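Local coordinates for protein AGR_C_1268p (Agrobacterium tumefaciens str. C58, PDB 2GHS) that probably hydrolyses sugar lactones as a metal-dependent gluconolactonase of the SMP-30/regucalcin beta-propeller family, at residues 230-235 with 245-250. Numbering follows the deposited sequence.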
ATOM      1  N   GLY A 230      -8.188  13.921  -8.311  1.00 10.47           N
ATOM      2  CA  GLY A 230      -7.249  13.058  -7.623  1.00 10.84           C
ATOM      3  C   GLY A 230      -7.336  11.593  -8.054  1.00 13.22           C
ATOM      4  O   GLY A 230      -8.285  11.179  -8.717  1.00 15.40           O
ATOM      5  N   GLY A 231      -6.324  10.834  -7.677  1.00 10.86           N
ATOM      6  CA  GLY A 231      -6.164   9.424  -8.027  1.00  9.76           C
ATOM      7  C   GLY A 231      -6.325   8.512  -6.838  1.00 11.12           C
ATOM      8  O   GLY A 231      -5.774   8.803  -5.786  1.00 14.04           O
HETATM    9  N   MSE A 232      -7.079   7.432  -7.001  1.00  9.78           N
HETATM   10  CA  MSE A 232      -7.234   6.451  -5.922  1.00  9.06           C
HETATM   11  C   MSE A 232      -5.937   5.665  -5.827  1.00 10.12           C
HETATM   12  O   MSE A 232      -5.556   4.947  -6.763  1.00 11.47           O
HETATM   13  CB  MSE A 232      -8.415   5.530  -6.154  1.00 11.70           C
HETATM   14  CG  MSE A 232      -9.717   6.269  -6.207  1.00 11.88           C
HETATM   15 SE   MSE A 232     -11.214   5.003  -6.391  1.00 17.08          SE
HETATM   16  CE  MSE A 232     -11.658   4.798  -4.513  1.00 24.63           C
ATOM     17  N   ASP A 233      -5.247   5.822  -4.690  1.00  8.86           N
ATOM     18  CA  ASP A 233      -3.958   5.172  -4.497  1.00  9.17           C
ATOM     19  C   ASP A 233      -4.135   3.978  -3.532  1.00 10.47           C
ATOM     20  O   ASP A 233      -5.059   3.196  -3.720  1.00  9.42           O
ATOM     21  CB  ASP A 233      -2.916   6.212  -4.008  1.00  9.51           C
ATOM     22  CG  ASP A 233      -2.089   6.785  -5.130  1.00 21.40           C
ATOM     23  OD1 ASP A 233      -2.615   6.950  -6.267  1.00 21.31           O
ATOM     24  OD2 ASP A 233      -0.909   7.075  -4.871  1.00 21.94           O
ATOM     25  N   GLY A 234      -3.273   3.818  -2.510  1.00  9.30           N
ATOM     26  CA  GLY A 234      -3.357   2.658  -1.630  1.00  9.73           C
ATOM     27  C   GLY A 234      -4.566   2.702  -0.733  1.00  8.36           C
ATOM     28  O   GLY A 234      -5.111   3.788  -0.445  1.00  8.51           O
ATOM     29  N   SER A 235      -5.020   1.506  -0.356  1.00  8.71           N
ATOM     30  CA  SER A 235      -6.153   1.339   0.547  1.00  8.52           C
ATOM     31  C   SER A 235      -5.994   0.246   1.572  1.00 10.90           C
ATOM     32  O   SER A 235      -5.321  -0.759   1.323  1.00 10.01           O
ATOM     33  CB  SER A 235      -7.415   0.990  -0.226  1.00  9.23           C
ATOM     34  OG  SER A 235      -7.798   2.026  -1.120  1.00  9.57           O
ATOM     35  N   ASN A 245      -9.037   4.898   1.612  1.00  7.81           N
ATOM     36  CA  ASN A 245      -8.243   5.078   0.380  1.00  8.58           C
ATOM     37  C   ASN A 245      -7.503   6.411   0.368  1.00  8.80           C
ATOM     38  O   ASN A 245      -8.146   7.479   0.501  1.00  9.41           O
ATOM     39  CB  ASN A 245      -9.177   5.017  -0.846  1.00  8.84           C
ATOM     40  CG  ASN A 245      -8.463   5.309  -2.127  1.00 10.58           C
ATOM     41  OD1 ASN A 245      -8.787   6.287  -2.828  1.00 11.41           O
ATOM     42  ND2 ASN A 245      -7.488   4.465  -2.466  1.00  9.68           N
ATOM     43  N   ALA A 246      -6.187   6.359   0.189  1.00  9.80           N
ATOM     44  CA  ALA A 246      -5.366   7.554   0.004  1.00 10.61           C
ATOM     45  C   ALA A 246      -5.655   8.132  -1.384  1.00 10.59           C
ATOM     46  O   ALA A 246      -5.612   7.411  -2.377  1.00 11.06           O
ATOM     47  CB  ALA A 246      -3.895   7.219   0.136  1.00 10.61           C
ATOM     48  N   ARG A 247      -5.947   9.423  -1.456  1.00  9.02           N
ATOM     49  CA  ARG A 247      -6.318  10.067  -2.707  1.00  9.93           C
ATOM     50  C   ARG A 247      -5.174  10.987  -3.118  1.00  9.58           C
ATOM     51  O   ARG A 247      -4.963  12.046  -2.525  1.00 10.29           O
ATOM     52  CB  ARG A 247      -7.626  10.864  -2.552  1.00 11.87           C
ATOM     53  CG  ARG A 247      -8.180  11.485  -3.833  1.00 19.32           C
ATOM     54  CD  ARG A 247      -9.211  10.612  -4.409  1.00 16.19           C
ATOM     55  NE  ARG A 247      -9.782  10.967  -5.700  1.00 11.77           N
ATOM     56  CZ  ARG A 247     -10.679  10.192  -6.292  1.00 12.15           C
ATOM     57  NH1 ARG A 247     -11.154   9.147  -5.623  1.00 10.60           N
ATOM     58  NH2 ARG A 247     -11.159  10.488  -7.482  1.00 15.49           N
ATOM     59  N   TRP A 248      -4.403  10.557  -4.117  1.00  8.71           N
ATOM     60  CA  TRP A 248      -3.271  11.339  -4.571  1.00  9.64           C
ATOM     61  C   TRP A 248      -3.716  12.661  -5.180  1.00 12.02           C
ATOM     62  O   TRP A 248      -4.570  12.681  -6.062  1.00 11.74           O
ATOM     63  CB  TRP A 248      -2.496  10.553  -5.605  1.00 12.03           C
ATOM     64  CG  TRP A 248      -1.361  11.259  -6.283  1.00 12.92           C
ATOM     65  CD1 TRP A 248      -1.444  12.239  -7.230  1.00 11.84           C
ATOM     66  CD2 TRP A 248       0.036  10.978  -6.118  1.00 15.55           C
ATOM     67  NE1 TRP A 248      -0.165  12.609  -7.647  1.00 13.49           N
ATOM     68  CE2 TRP A 248       0.751  11.846  -6.980  1.00 13.83           C
ATOM     69  CE3 TRP A 248       0.749  10.076  -5.341  1.00 15.11           C
ATOM     70  CZ2 TRP A 248       2.148  11.817  -7.084  1.00 15.46           C
ATOM     71  CZ3 TRP A 248       2.155  10.043  -5.453  1.00 15.40           C
ATOM     72  CH2 TRP A 248       2.834  10.921  -6.301  1.00 16.01           C
ATOM     73  N   GLY A 249      -3.125  13.735  -4.669  1.00 13.79           N
ATOM     74  CA  GLY A 249      -3.358  15.069  -5.131  1.00 11.33           C
ATOM     75  C   GLY A 249      -4.331  15.846  -4.300  1.00 11.86           C
ATOM     76  O   GLY A 249      -4.474  17.055  -4.498  1.00 15.24           O
ATOM     77  N   GLU A 250      -5.020  15.177  -3.378  1.00 10.36           N
ATOM     78  CA  GLU A 250      -6.069  15.785  -2.602  1.00 11.70           C
ATOM     79  C   GLU A 250      -5.747  15.861  -1.102  1.00 12.85           C
ATOM     80  O   GLU A 250      -6.578  16.379  -0.334  1.00 14.00           O
ATOM     81  CB  GLU A 250      -7.373  14.980  -2.800  1.00 11.74           C
ATOM     82  CG  GLU A 250      -7.938  15.220  -4.183  1.00 13.97           C
ATOM     83  CD  GLU A 250      -8.569  16.597  -4.280  1.00 27.21           C
ATOM     84  OE1 GLU A 250      -9.690  16.776  -3.771  1.00 27.14           O
ATOM     85  OE2 GLU A 250      -7.944  17.503  -4.833  1.00 29.01           O
TER
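N245 meets S235 through its amide: CG stands anti to the backbone N (chi1 175°), and ND2 donates to S235 OG at 2.8 Å, the hydroxyl also bonding S183. On the other branch, OD1 rests 3.4 Å from M232 CB, the two side chains crossing at about a right angle.

At A246 the register slips by one residue, a beta bulge in which D233 and G234 together face A246: its O takes the N-H of D233 (2.8 Å) while its N gives to G234 O (2.9 Å). The bulge falls on D233, the predicted catalytic proton donor/acceptor and metal ligand, whose carboxylate lies near E52 and N182, the other predicted ligands.

The R247 chain bends at chi2 (97°), which sets CD; farther out NH1 lies 3.3 Å from M232 CG, the two side chains crossing obliquely, while NE and NH2 bond the carbonyls of K229 and I228. W248 pairs with G231 through two backbone bonds, and its CE3 lies 3.5 Å from D233 OD2. E250 closes a type II turn from R247 and forms salt bridges with K229 and R265.

Strand 231-237 edges its blade, strand 243-248 lying between it and 252-256, with 170-186 and 273-279 touching their side chains.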